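Local coordinates for Mgp-operon protein 3 (Mycoplasma pneumoniae, PDB 6RJ1) that is the P40/P90 adhesin of a human pathogen, an extracellular protein that probably takes part in cell attachment through sugar recognition, at residues Q505-E510 with A599-P604; L577-T582 with T637-S642; K592-N597 with R685-T690; N511-K516 with S526-Q531. All coordinates share one frame; numbering follows the deposited sequence.

Interaction 1: residues Q505-E510 with A599-P604; sequences QKQFVE and AGLNGP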
loop_
_atom_site.group_PDB
_atom_site.type_symbol
_atom_site.label_atom_id
_atom_site.label_comp_id
_atom_site.label_asym_id
_atom_site.label_seq_id
_atom_site.Cartn_x
_atom_site.Cartn_y
_atom_site.Cartn_z
ATOM N N GLN A 505 -19.115 -1.591 -5.155
ATOM C CA GLN A 505 -17.680 -1.748 -4.944
ATOM C C GLN A 505 -17.249 -1.397 -3.520
ATOM O O GLN A 505 -16.348 -2.055 -2.985
ATOM C CB GLN A 505 -16.871 -0.989 -5.994
ATOM C CG GLN A 505 -16.628 -1.825 -7.246
ATOM C CD GLN A 505 -16.043 -1.012 -8.364
ATOM O OE1 GLN A 505 -16.723 -0.186 -8.979
ATOM N NE2 GLN A 505 -14.772 -1.244 -8.659
ATOM N N LYS A 506 -17.930 -0.409 -2.889
ATOM C CA LYS A 506 -17.686 -0.018 -1.495
ATOM C C LYS A 506 -18.171 -1.161 -0.595
ATOM O O LYS A 506 -17.424 -1.615 0.278
ATOM C CB LYS A 506 -18.431 1.284 -1.153
ATOM C CG LYS A 506 -18.061 1.873 0.214
ATOM C CD LYS A 506 -18.665 3.264 0.457
ATOM C CE LYS A 506 -20.054 3.228 1.040
ATOM N NZ LYS A 506 -20.596 4.600 1.231
ATOM N N GLN A 507 -19.420 -1.638 -0.854
ATOM C CA GLN A 507 -20.102 -2.728 -0.149
ATOM C C GLN A 507 -19.216 -3.968 -0.081
ATOM O O GLN A 507 -19.091 -4.550 0.990
ATOM C CB GLN A 507 -21.438 -3.070 -0.825
ATOM C CG GLN A 507 -22.553 -2.062 -0.577
ATOM C CD GLN A 507 -23.781 -2.353 -1.417
ATOM O OE1 GLN A 507 -24.225 -3.495 -1.558
ATOM N NE2 GLN A 507 -24.368 -1.321 -1.987
ATOM N N PHE A 508 -18.551 -4.327 -1.202
ATOM C CA PHE A 508 -17.635 -5.464 -1.269
ATOM C C PHE A 508 -16.509 -5.364 -0.240
ATOM O O PHE A 508 -16.268 -6.327 0.481
ATOM C CB PHE A 508 -17.044 -5.609 -2.682
ATOM C CG PHE A 508 -17.824 -6.548 -3.566
ATOM C CD1 PHE A 508 -17.683 -7.924 -3.443
ATOM C CD2 PHE A 508 -18.707 -6.056 -4.522
ATOM C CE1 PHE A 508 -18.404 -8.790 -4.260
ATOM C CE2 PHE A 508 -19.449 -6.929 -5.325
ATOM C CZ PHE A 508 -19.308 -8.288 -5.172
ATOM N N VAL A 509 -15.853 -4.197 -0.156
ATOM C CA VAL A 509 -14.738 -3.945 0.759
ATOM C C VAL A 509 -15.237 -3.940 2.199
ATOM O O VAL A 509 -14.702 -4.677 3.032
ATOM C CB VAL A 509 -13.960 -2.646 0.394
ATOM C CG1 VAL A 509 -12.836 -2.356 1.389
ATOM C CG2 VAL A 509 -13.414 -2.713 -1.033
ATOM N N GLU A 510 -16.288 -3.135 2.473
ATOM C CA GLU A 510 -16.892 -2.944 3.792
ATOM C C GLU A 510 -17.535 -4.190 4.376
ATOM O O GLU A 510 -17.493 -4.361 5.594
ATOM C CB GLU A 510 -17.887 -1.781 3.780
ATOM C CG GLU A 510 -17.222 -0.409 3.725
ATOM C CD GLU A 510 -18.152 0.790 3.799
ATOM O OE1 GLU A 510 -19.377 0.625 3.592
ATOM O OE2 GLU A 510 -17.647 1.904 4.065
ATOM N N ALA A 599 -21.422 -11.859 -7.102
ATOM C CA ALA A 599 -20.596 -12.972 -6.613
ATOM C C ALA A 599 -19.633 -12.587 -5.490
ATOM O O ALA A 599 -18.688 -11.818 -5.703
ATOM C CB ALA A 599 -19.853 -13.647 -7.755
ATOM N N GLY A 600 -19.939 -13.086 -4.293
ATOM C CA GLY A 600 -19.148 -12.886 -3.083
ATOM C C GLY A 600 -19.390 -11.595 -2.331
ATOM O O GLY A 600 -18.588 -11.245 -1.465
ATOM N N LEU A 601 -20.497 -10.883 -2.635
ATOM C CA LEU A 601 -20.849 -9.607 -2.016
ATOM C C LEU A 601 -20.939 -9.665 -0.501
ATOM O O LEU A 601 -20.325 -8.835 0.180
ATOM C CB LEU A 601 -22.144 -9.022 -2.626
ATOM C CG LEU A 601 -22.633 -7.650 -2.114
ATOM C CD1 LEU A 601 -21.580 -6.556 -2.307
ATOM C CD2 LEU A 601 -23.939 -7.250 -2.784
ATOM N N ASN A 602 -21.699 -10.641 0.021
ATOM C CA ASN A 602 -21.920 -10.779 1.455
ATOM C C ASN A 602 -21.165 -11.940 2.108
ATOM O O ASN A 602 -21.014 -11.939 3.324
ATOM C CB ASN A 602 -23.415 -10.872 1.742
ATOM C CG ASN A 602 -24.219 -9.728 1.182
ATOM O OD1 ASN A 602 -24.048 -8.551 1.562
ATOM N ND2 ASN A 602 -25.122 -10.057 0.270
ATOM N N GLY A 603 -20.710 -12.906 1.315
ATOM C CA GLY A 603 -20.009 -14.078 1.825
ATOM C C GLY A 603 -19.384 -14.921 0.738
ATOM O O GLY A 603 -19.437 -14.543 -0.436
ATOM N N PRO A 604 -18.791 -16.082 1.092
ATOM C CA PRO A 604 -18.124 -16.915 0.067
ATOM C C PRO A 604 -19.039 -17.498 -1.021
ATOM O O PRO A 604 -20.250 -17.621 -0.824
ATOM C CB PRO A 604 -17.439 -18.018 0.887
ATOM C CG PRO A 604 -17.450 -17.553 2.286
ATOM C CD PRO A 604 -18.639 -16.664 2.438
HETATM O O HOH W 1 -17.293 -9.093 0.168
#
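Phe508 and Leu601 carry this contact. The first lies on helix 503-511, the second in the loop after helix 591-595. Apolar packing makes up most of it. Leu601 CD1 sits over one face of the Phe508 ring, 3.8 Å from the ring centroid and displaced toward the CD2 and CE2 rim. This is a CH-pi contact, and the methyl lies 16° off the ring normal. Leu601 CG, from which CD1 reaches over the ring, is anti to its backbone N (chi1 -178°). The two side chains cross at about a right angle. Leu601 CD1 also touches Gln507 CB at 3.8 Å, so one methyl meets two neighbouring residues of the helix. The amide NE2 of Gln507 turns back to Asp503 OD2.

Loop backbone atoms also lie against the ring. Ala599 O is at the edge, near the ring plane, 3.4 Å from Phe508 CE1. Leu601 N is equally near CE1.

No direct hydrogen bond joins the segments. Instead, water 1 lies between Phe508 O and Gly600 O, 3.0 Å from each, and can donate to either. It has more acceptors near it than protons. Gly600 has positive phi (83°), a backbone conformation that favours glycine.

The contact is buried packing within the MgpC adhesin family region. Phe508 makes a cation-pi contact with Arg689 and touches Thr581. Helix 503-511 is thereby packed against the loop that runs between helix 591-595 and strand 609-611.

Interaction 2: residues L577-T582 with T637-S642; sequences LAWSTT and TYPVKS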
loop_
_atom_site.group_PDB
_atom_site.type_symbol
_atom_site.label_atom_id
_atom_site.label_comp_id
_atom_site.label_asym_id
_atom_site.label_seq_id
_atom_site.Cartn_x
_atom_site.Cartn_y
_atom_site.Cartn_z
ATOM N N LEU A 577 -11.737 -14.318 8.644
ATOM C CA LEU A 577 -12.894 -14.489 7.780
ATOM C C LEU A 577 -12.769 -13.606 6.551
ATOM O O LEU A 577 -12.984 -12.393 6.614
ATOM C CB LEU A 577 -14.202 -14.256 8.550
ATOM C CG LEU A 577 -14.386 -15.101 9.808
ATOM C CD1 LEU A 577 -15.289 -14.424 10.779
ATOM C CD2 LEU A 577 -14.887 -16.472 9.475
ATOM N N ALA A 578 -12.350 -14.233 5.438
ATOM C CA ALA A 578 -12.091 -13.602 4.147
ATOM C C ALA A 578 -12.451 -14.562 3.028
ATOM O O ALA A 578 -12.308 -15.772 3.187
ATOM C CB ALA A 578 -10.619 -13.235 4.046
ATOM N N TRP A 579 -12.903 -14.033 1.889
ATOM C CA TRP A 579 -13.277 -14.868 0.750
ATOM C C TRP A 579 -13.069 -14.141 -0.574
ATOM O O TRP A 579 -13.039 -12.902 -0.608
ATOM C CB TRP A 579 -14.736 -15.347 0.882
ATOM C CG TRP A 579 -15.716 -14.217 0.989
ATOM C CD1 TRP A 579 -16.287 -13.527 -0.040
ATOM C CD2 TRP A 579 -16.160 -13.585 2.197
ATOM N NE1 TRP A 579 -17.052 -12.499 0.452
ATOM C CE2 TRP A 579 -16.994 -12.511 1.824
ATOM C CE3 TRP A 579 -15.922 -13.813 3.566
ATOM C CZ2 TRP A 579 -17.628 -11.694 2.769
ATOM C CZ3 TRP A 579 -16.515 -12.975 4.497
ATOM C CH2 TRP A 579 -17.382 -11.952 4.099
ATOM N N SER A 580 -12.957 -14.920 -1.665
ATOM C CA SER A 580 -12.796 -14.437 -3.033
ATOM C C SER A 580 -14.064 -13.688 -3.477
ATOM O O SER A 580 -15.183 -14.202 -3.304
ATOM C CB SER A 580 -12.535 -15.616 -3.966
ATOM O OG SER A 580 -12.642 -15.245 -5.331
ATOM N N THR A 581 -13.885 -12.477 -4.037
ATOM C CA THR A 581 -14.996 -11.645 -4.511
ATOM C C THR A 581 -14.993 -11.483 -6.029
ATOM O O THR A 581 -15.533 -10.502 -6.541
ATOM C CB THR A 581 -15.008 -10.299 -3.806
ATOM O OG1 THR A 581 -13.786 -9.616 -4.077
ATOM C CG2 THR A 581 -15.269 -10.418 -2.324
ATOM N N THR A 582 -14.398 -12.446 -6.745
ATOM C CA THR A 582 -14.314 -12.422 -8.201
ATOM C C THR A 582 -15.705 -12.559 -8.814
ATOM O O THR A 582 -16.482 -13.410 -8.383
ATOM C CB THR A 582 -13.322 -13.492 -8.682
ATOM O OG1 THR A 582 -12.070 -13.255 -8.038
ATOM C CG2 THR A 582 -13.135 -13.495 -10.196
ATOM N N THR A 637 -24.048 -14.814 2.126
ATOM C CA THR A 637 -24.206 -14.307 3.500
ATOM C C THR A 637 -22.885 -14.442 4.257
ATOM O O THR A 637 -22.074 -15.283 3.891
ATOM C CB THR A 637 -25.446 -14.935 4.218
ATOM O OG1 THR A 637 -25.880 -14.084 5.282
ATOM C CG2 THR A 637 -25.198 -16.345 4.753
ATOM N N TYR A 638 -22.679 -13.623 5.297
ATOM C CA TYR A 638 -21.464 -13.635 6.123
ATOM C C TYR A 638 -21.267 -14.998 6.839
ATOM O O TYR A 638 -22.244 -15.559 7.329
ATOM C CB TYR A 638 -21.480 -12.464 7.143
ATOM C CG TYR A 638 -20.132 -12.195 7.774
ATOM C CD1 TYR A 638 -19.208 -11.360 7.159
ATOM C CD2 TYR A 638 -19.755 -12.827 8.953
ATOM C CE1 TYR A 638 -17.935 -11.164 7.700
ATOM C CE2 TYR A 638 -18.478 -12.657 9.490
ATOM C CZ TYR A 638 -17.579 -11.812 8.871
ATOM O OH TYR A 638 -16.341 -11.616 9.427
ATOM N N PRO A 639 -20.012 -15.520 6.925
ATOM C CA PRO A 639 -19.786 -16.831 7.579
ATOM C C PRO A 639 -19.934 -16.876 9.110
ATOM O O PRO A 639 -18.960 -17.116 9.830
ATOM C CB PRO A 639 -18.364 -17.192 7.143
ATOM C CG PRO A 639 -17.700 -15.884 6.919
ATOM C CD PRO A 639 -18.761 -15.000 6.335
ATOM N N VAL A 640 -21.168 -16.677 9.601
ATOM C CA VAL A 640 -21.575 -16.750 11.011
ATOM C C VAL A 640 -22.930 -17.470 11.034
ATOM O O VAL A 640 -23.880 -16.987 10.397
ATOM C CB VAL A 640 -21.632 -15.362 11.718
ATOM C CG1 VAL A 640 -22.366 -15.438 13.057
ATOM C CG2 VAL A 640 -20.238 -14.781 11.913
ATOM N N LYS A 641 -23.007 -18.634 11.743
ATOM C CA LYS A 641 -24.224 -19.452 11.882
ATOM C C LYS A 641 -25.346 -18.615 12.499
ATOM O O LYS A 641 -25.105 -17.887 13.461
ATOM C CB LYS A 641 -23.954 -20.708 12.729
ATOM C CG LYS A 641 -24.874 -21.872 12.377
ATOM C CD LYS A 641 -24.924 -22.948 13.458
ATOM C CE LYS A 641 -23.989 -24.106 13.210
ATOM N NZ LYS A 641 -23.927 -25.008 14.384
ATOM N N SER A 642 -26.558 -18.695 11.919
ATOM C CA SER A 642 -27.755 -17.948 12.333
ATOM C C SER A 642 -27.977 -17.880 13.853
ATOM O O SER A 642 -28.244 -16.791 14.368
ATOM C CB SER A 642 -28.999 -18.493 11.634
ATOM O OG SER A 642 -29.847 -17.437 11.209
HETATM O O HOH W 2 -14.452 -10.524 7.849
#
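An inverse gamma turn centred on Pro639 packs against the chain leaving strand 575-577. Leu577 and Trp579 meet Tyr638 and Pro639 across this contact. The turn is closed by Val640 N bonding to Tyr638 O at 2.8 Å. Trp579 CG lies between its backbone N and carbonyl carbon (chi1 58°), and the indole extends from there to Tyr638 and Pro639. Trp579 presents a ring edge to Tyr638, with CH2 3.6 Å from Tyr638 CD1. The two ring planes stand at 79°, in an oblique pairing. Trp579 CZ3 lies 3.5 Å from Pro639 CD.

Leu577 divides its methyls between the two partners. CD1 approaches Tyr638 OH at 3.3 Å, while CD2 packs on Pro639 CG at 3.8 Å. Tyr638 also has a polar link through water 2. Tyr638 OH donates to water 2 at 2.7 Å, and the water donates to Leu577 O. The phenol is therefore tied to the backbone at the end of strand 575-577.

Trp579 NE1 bonds to Gly600 O, in the loop before strand 609-611. Leu577 pairs through its backbone with Gly561 of strand 549-563. Leu577 and Tyr638 both touch Ile650, placing the contact beside the sheet that holds strands 549-563, 575-577 and 650-654.

Interaction 3: residues K592-N597 with R685-T690; sequences KALVEN and RLPSRT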
loop_
_atom_site.group_PDB
_atom_site.type_symbol
_atom_site.label_atom_id
_atom_site.label_comp_id
_atom_site.label_asym_id
_atom_site.label_seq_id
_atom_site.Cartn_x
_atom_site.Cartn_y
_atom_site.Cartn_z
ATOM N N LYS A 592 -18.864 -1.948 -15.937
ATOM C CA LYS A 592 -19.811 -1.731 -14.838
ATOM C C LYS A 592 -20.550 -2.982 -14.404
ATOM O O LYS A 592 -20.697 -3.196 -13.203
ATOM C CB LYS A 592 -20.799 -0.594 -15.122
ATOM C CG LYS A 592 -21.298 0.070 -13.831
ATOM C CD LYS A 592 -22.115 1.338 -14.076
ATOM C CE LYS A 592 -21.904 2.380 -13.000
ATOM N NZ LYS A 592 -20.558 3.023 -13.088
ATOM N N ALA A 593 -20.992 -3.817 -15.353
ATOM C CA ALA A 593 -21.704 -5.047 -15.009
ATOM C C ALA A 593 -20.805 -6.018 -14.257
ATOM O O ALA A 593 -21.270 -6.655 -13.307
ATOM C CB ALA A 593 -22.266 -5.704 -16.255
ATOM N N LEU A 594 -19.518 -6.099 -14.653
ATOM C CA LEU A 594 -18.525 -6.976 -14.030
ATOM C C LEU A 594 -18.209 -6.563 -12.604
ATOM O O LEU A 594 -18.178 -7.419 -11.723
ATOM C CB LEU A 594 -17.229 -7.037 -14.854
ATOM C CG LEU A 594 -17.257 -7.819 -16.164
ATOM C CD1 LEU A 594 -16.029 -7.522 -16.982
ATOM C CD2 LEU A 594 -17.350 -9.307 -15.929
ATOM N N VAL A 595 -17.984 -5.260 -12.372
ATOM C CA VAL A 595 -17.633 -4.742 -11.047
ATOM C C VAL A 595 -18.845 -4.725 -10.101
ATOM O O VAL A 595 -18.667 -4.822 -8.884
ATOM C CB VAL A 595 -16.878 -3.385 -11.079
ATOM C CG1 VAL A 595 -15.550 -3.528 -11.812
ATOM C CG2 VAL A 595 -17.726 -2.266 -11.687
ATOM N N GLU A 596 -20.068 -4.633 -10.653
ATOM C CA GLU A 596 -21.286 -4.645 -9.846
ATOM C C GLU A 596 -21.845 -6.065 -9.665
ATOM O O GLU A 596 -22.866 -6.222 -8.997
ATOM C CB GLU A 596 -22.349 -3.672 -10.393
ATOM C CG GLU A 596 -21.966 -2.203 -10.263
ATOM C CD GLU A 596 -23.025 -1.188 -10.662
ATOM O OE1 GLU A 596 -23.237 -0.226 -9.889
ATOM O OE2 GLU A 596 -23.633 -1.343 -11.747
ATOM N N ASN A 597 -21.173 -7.102 -10.232
ATOM C CA ASN A 597 -21.587 -8.505 -10.090
ATOM C C ASN A 597 -21.627 -8.900 -8.623
ATOM O O ASN A 597 -20.736 -8.568 -7.856
ATOM C CB ASN A 597 -20.708 -9.448 -10.897
ATOM C CG ASN A 597 -21.195 -10.873 -10.882
ATOM O OD1 ASN A 597 -20.707 -11.700 -10.123
ATOM N ND2 ASN A 597 -22.162 -11.200 -11.726
ATOM N N ARG A 685 -11.578 -10.579 -18.516
ATOM C CA ARG A 685 -11.008 -10.922 -17.222
ATOM C C ARG A 685 -12.004 -10.547 -16.154
ATOM O O ARG A 685 -12.502 -9.422 -16.140
ATOM C CB ARG A 685 -9.671 -10.212 -16.982
ATOM C CG ARG A 685 -8.912 -10.766 -15.786
ATOM C CD ARG A 685 -7.587 -10.080 -15.574
ATOM N NE ARG A 685 -7.747 -8.681 -15.174
ATOM C CZ ARG A 685 -6.743 -7.811 -15.105
ATOM N NH1 ARG A 685 -6.968 -6.556 -14.728
ATOM N NH2 ARG A 685 -5.506 -8.189 -15.399
ATOM N N LEU A 686 -12.324 -11.512 -15.284
ATOM C CA LEU A 686 -13.265 -11.335 -14.184
ATOM C C LEU A 686 -12.559 -10.635 -13.026
ATOM O O LEU A 686 -11.525 -11.113 -12.547
ATOM C CB LEU A 686 -13.884 -12.671 -13.764
ATOM C CG LEU A 686 -14.655 -13.424 -14.846
ATOM C CD1 LEU A 686 -14.929 -14.843 -14.419
ATOM C CD2 LEU A 686 -15.937 -12.710 -15.223
ATOM N N PRO A 687 -13.049 -9.453 -12.606
ATOM C CA PRO A 687 -12.337 -8.725 -11.553
ATOM C C PRO A 687 -12.684 -9.130 -10.131
ATOM O O PRO A 687 -13.816 -9.531 -9.839
ATOM C CB PRO A 687 -12.722 -7.271 -11.823
ATOM C CG PRO A 687 -14.107 -7.356 -12.423
ATOM C CD PRO A 687 -14.236 -8.705 -13.082
ATOM N N SER A 688 -11.697 -8.993 -9.241
ATOM C CA SER A 688 -11.855 -9.181 -7.814
ATOM C C SER A 688 -12.286 -7.799 -7.302
ATOM O O SER A 688 -11.936 -6.770 -7.900
ATOM C CB SER A 688 -10.537 -9.600 -7.169
ATOM O OG SER A 688 -10.540 -9.405 -5.763
ATOM N N ARG A 689 -13.068 -7.772 -6.230
ATOM C CA ARG A 689 -13.517 -6.510 -5.683
ATOM C C ARG A 689 -12.908 -6.266 -4.293
ATOM O O ARG A 689 -13.289 -5.309 -3.622
ATOM C CB ARG A 689 -15.052 -6.470 -5.666
ATOM C CG ARG A 689 -15.718 -5.939 -6.941
ATOM C CD ARG A 689 -15.644 -6.869 -8.148
ATOM N NE ARG A 689 -16.220 -8.188 -7.877
ATOM C CZ ARG A 689 -17.490 -8.513 -8.094
ATOM N NH1 ARG A 689 -17.927 -9.733 -7.810
ATOM N NH2 ARG A 689 -18.334 -7.621 -8.595
ATOM N N THR A 690 -11.940 -7.124 -3.874
ATOM C CA THR A 690 -11.270 -7.036 -2.566
ATOM C C THR A 690 -9.762 -7.292 -2.618
ATOM O O THR A 690 -9.045 -6.883 -1.704
ATOM C CB THR A 690 -11.928 -7.969 -1.520
ATOM O OG1 THR A 690 -12.025 -9.308 -2.022
ATOM C CG2 THR A 690 -13.273 -7.457 -1.018
#
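Arg689 reaches the C-terminal end of helix 591-595 and meets the carbonyls of Val595 and Asn597 with its guanidinium. Its chain is bent at chi2 (72°) and again at chi3 as it reaches the two carbonyls. NH2 donates to Asn597 O at 2.7 Å, with an N-H...O angle of 140°. This donor lies in the carbonyl plane, on a lone pair, although Asn597 O is tilted 21° out of the guanidinium plane. NH2 makes a weak bond to Val595 O at 2.8 Å. NH1 adds a weak bond to Asn597 O at 3.0 Å. Two donors thus converge on Asn597 O, while NH2 serves two carbonyls. A positive group at a helix C-terminus would be expected to interact favourably with the helix dipole.

Beside this polar group is an apolar patch. Leu594 CB packs on Pro687 CD at 3.9 Å. Leu594 CD2 meets Leu686 CD2 at 3.8 Å, and the two leucine side chains cross at about a right angle. Val595 CG1 touches Pro687 CG at 4.1 Å.

Further out, Arg689 NE donates to Thr581 O. Asn597 OD1 accepts from Gly584 N and Ala599 N. Ser688 OG accepts from Thr690 N in an ST turn that spans Arg689.

The contact joins the end of helix 591-595 to the loop before strand 693-699. Pro687 and Ser688 also touch Tyr732 of strand 723-732, and Pro687 bonds through its backbone to Ala583.

Interaction 4: residues N511-K516 with S526-Q531; sequences NQLGFK and SNLKAQ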
loop_
_atom_site.group_PDB
_atom_site.type_symbol
_atom_site.label_atom_id
_atom_site.label_comp_id
_atom_site.label_asym_id
_atom_site.label_seq_id
_atom_site.Cartn_x
_atom_site.Cartn_y
_atom_site.Cartn_z
ATOM N N ASN A 511 -18.135 -5.051 3.539
ATOM C CA ASN A 511 -18.781 -6.269 4.031
ATOM C C ASN A 511 -17.771 -7.279 4.545
ATOM O O ASN A 511 -18.063 -8.020 5.479
ATOM C CB ASN A 511 -19.723 -6.884 2.990
ATOM C CG ASN A 511 -20.957 -6.064 2.735
ATOM O OD1 ASN A 511 -21.227 -5.059 3.413
ATOM N ND2 ASN A 511 -21.729 -6.462 1.732
ATOM N N GLN A 512 -16.569 -7.275 3.971
ATOM C CA GLN A 512 -15.520 -8.190 4.396
ATOM C C GLN A 512 -14.766 -7.666 5.629
ATOM O O GLN A 512 -13.989 -8.420 6.207
ATOM C CB GLN A 512 -14.585 -8.550 3.226
ATOM C CG GLN A 512 -14.203 -10.019 3.248
ATOM C CD GLN A 512 -13.670 -10.538 1.944
ATOM O OE1 GLN A 512 -12.541 -11.025 1.874
ATOM N NE2 GLN A 512 -14.483 -10.487 0.893
ATOM N N LEU A 513 -15.043 -6.407 6.073
ATOM C CA LEU A 513 -14.397 -5.803 7.242
ATOM C C LEU A 513 -14.750 -6.523 8.525
ATOM O O LEU A 513 -13.953 -6.545 9.458
ATOM C CB LEU A 513 -14.704 -4.296 7.370
ATOM C CG LEU A 513 -14.063 -3.330 6.348
ATOM C CD1 LEU A 513 -14.636 -1.934 6.490
ATOM C CD2 LEU A 513 -12.553 -3.248 6.508
ATOM N N GLY A 514 -15.939 -7.108 8.567
ATOM C CA GLY A 514 -16.406 -7.841 9.733
ATOM C C GLY A 514 -17.894 -8.094 9.744
ATOM O O GLY A 514 -18.593 -7.824 8.761
ATOM N N PHE A 515 -18.378 -8.604 10.877
ATOM C CA PHE A 515 -19.776 -8.948 11.090
ATOM C C PHE A 515 -20.582 -7.837 11.765
ATOM O O PHE A 515 -20.180 -7.276 12.788
ATOM C CB PHE A 515 -19.882 -10.270 11.870
ATOM C CG PHE A 515 -21.275 -10.723 12.218
ATOM C CD1 PHE A 515 -22.062 -11.393 11.285
ATOM C CD2 PHE A 515 -21.791 -10.517 13.493
ATOM C CE1 PHE A 515 -23.349 -11.822 11.612
ATOM C CE2 PHE A 515 -23.081 -10.948 13.821
ATOM C CZ PHE A 515 -23.845 -11.611 12.881
ATOM N N LYS A 516 -21.750 -7.569 11.193
ATOM C CA LYS A 516 -22.700 -6.589 11.684
ATOM C C LYS A 516 -24.118 -7.176 11.573
ATOM O O LYS A 516 -24.483 -7.737 10.530
ATOM C CB LYS A 516 -22.570 -5.282 10.886
ATOM C CG LYS A 516 -23.314 -4.118 11.497
ATOM C CD LYS A 516 -23.117 -2.850 10.681
ATOM C CE LYS A 516 -23.371 -1.618 11.526
ATOM N NZ LYS A 516 -24.807 -1.425 11.862
ATOM N N SER A 526 -15.867 -6.274 17.971
ATOM C CA SER A 526 -15.186 -4.998 17.807
ATOM C C SER A 526 -14.753 -4.632 16.380
ATOM O O SER A 526 -14.261 -3.522 16.205
ATOM C CB SER A 526 -13.984 -4.945 18.745
ATOM O OG SER A 526 -13.198 -6.123 18.653
ATOM N N ASN A 527 -14.962 -5.506 15.360
ATOM C CA ASN A 527 -14.594 -5.231 13.953
ATOM C C ASN A 527 -15.094 -3.874 13.433
ATOM O O ASN A 527 -16.138 -3.394 13.892
ATOM C CB ASN A 527 -15.089 -6.342 13.034
ATOM C CG ASN A 527 -16.595 -6.388 12.887
ATOM O OD1 ASN A 527 -17.205 -5.584 12.173
ATOM N ND2 ASN A 527 -17.226 -7.342 13.543
ATOM N N LEU A 528 -14.382 -3.298 12.440
ATOM C CA LEU A 528 -14.685 -2.000 11.830
ATOM C C LEU A 528 -16.112 -1.829 11.296
ATOM O O LEU A 528 -16.670 -0.734 11.442
ATOM C CB LEU A 528 -13.688 -1.671 10.720
ATOM C CG LEU A 528 -12.253 -1.385 11.163
ATOM C CD1 LEU A 528 -11.277 -1.934 10.179
ATOM C CD2 LEU A 528 -12.017 0.080 11.401
ATOM N N LYS A 529 -16.706 -2.878 10.677
ATOM C CA LYS A 529 -18.070 -2.776 10.133
ATOM C C LYS A 529 -19.110 -2.526 11.224
ATOM O O LYS A 529 -19.973 -1.646 11.068
ATOM C CB LYS A 529 -18.453 -3.990 9.277
ATOM C CG LYS A 529 -19.566 -3.674 8.287
ATOM C CD LYS A 529 -20.235 -4.911 7.751
ATOM C CE LYS A 529 -21.317 -4.533 6.785
ATOM N NZ LYS A 529 -22.021 -5.723 6.258
ATOM N N ALA A 530 -19.000 -3.277 12.338
ATOM C CA ALA A 530 -19.879 -3.172 13.505
ATOM C C ALA A 530 -19.767 -1.792 14.155
ATOM O O ALA A 530 -20.744 -1.319 14.741
ATOM C CB ALA A 530 -19.528 -4.250 14.515
ATOM N N GLN A 531 -18.583 -1.140 14.038
ATOM C CA GLN A 531 -18.330 0.188 14.615
ATOM C C GLN A 531 -18.693 1.340 13.659
ATOM O O GLN A 531 -18.581 2.514 14.028
ATOM C CB GLN A 531 -16.878 0.306 15.119
ATOM C CG GLN A 531 -16.411 -0.854 16.005
ATOM C CD GLN A 531 -17.340 -1.179 17.145
ATOM O OE1 GLN A 531 -17.679 -0.324 17.965
ATOM N NE2 GLN A 531 -17.776 -2.432 17.215
HETATM O O HOH W 3 -20.573 -8.474 6.761
#
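Lys529 and Asn527 reach the 511-516 segment from two different first torsions. Lys529 CG is anti to its backbone N (chi1 -157°), and the chain beyond is extended. Asn527 CG lies between its backbone N and carbonyl carbon (chi1 69°). The long lysine runs past Gly514, with its CD 3.5 Å from Gly514 O, and ends at Asn511. There Lys529 NZ donates to Asn511 OD1 at 3.0 Å, from above the carbonyl plane. Water 3 makes a second link. It accepts from Lys529 NZ and donates to Asn511 O.

Asn527 uses both ends of its amide. ND2 donates to Phe515 O at 3.0 Å, with an N-H...O angle of 163°, and the acceptor lies nearly in the amide plane. ND2 also donates to Ile650 O of strand 650-654. OD1 accepts from Ala530 N at 2.9 Å, three residues on, which is an Asx motif. Asn527 precedes residues 528-530, which have helical backbone angles, and the motif spans them. Gly514, just past helix 503-511, has positive phi. Its CA lies 3.4 Å from Asn527 OD1.

Packing adds to this. Leu513 CD2 meets Leu528 CD1 at 4.1 Å, the two side chains crossing obliquely. Ala530 CB lies 3.5 Å from Phe515 O. The Lys516 chain lies against Lys529 O, with Lys516 CD 3.4 Å from that oxygen. Outside the pair, Leu528 touches Thr160 of helix 157-163, and Leu513 touches Ala559 of strand 549-563.

Overall arrangement
Following the chain from the N terminus, helix 503-511 opens interaction 1. Interaction 4 then opens and closes a short loop before strand 538-546, wholly within the larger span of interaction 1. Interaction 2 starts at the end of strand 575-577, and interaction 3 at helix 591-595. Interaction 1 closes next, at 599-604, interaction 2 at 637-642 and interaction 3 at 685-690. These three spans cross one another, while interaction 4 precedes interactions 2 and 3 in series. Residues 577-582 touch all three other contacts, through Gly600, Gln512, Arg689 and Thr690. Together the contacts tie helices 503-511 and 591-595 to loops beside the sheet that holds strands 549-563 and 650-654.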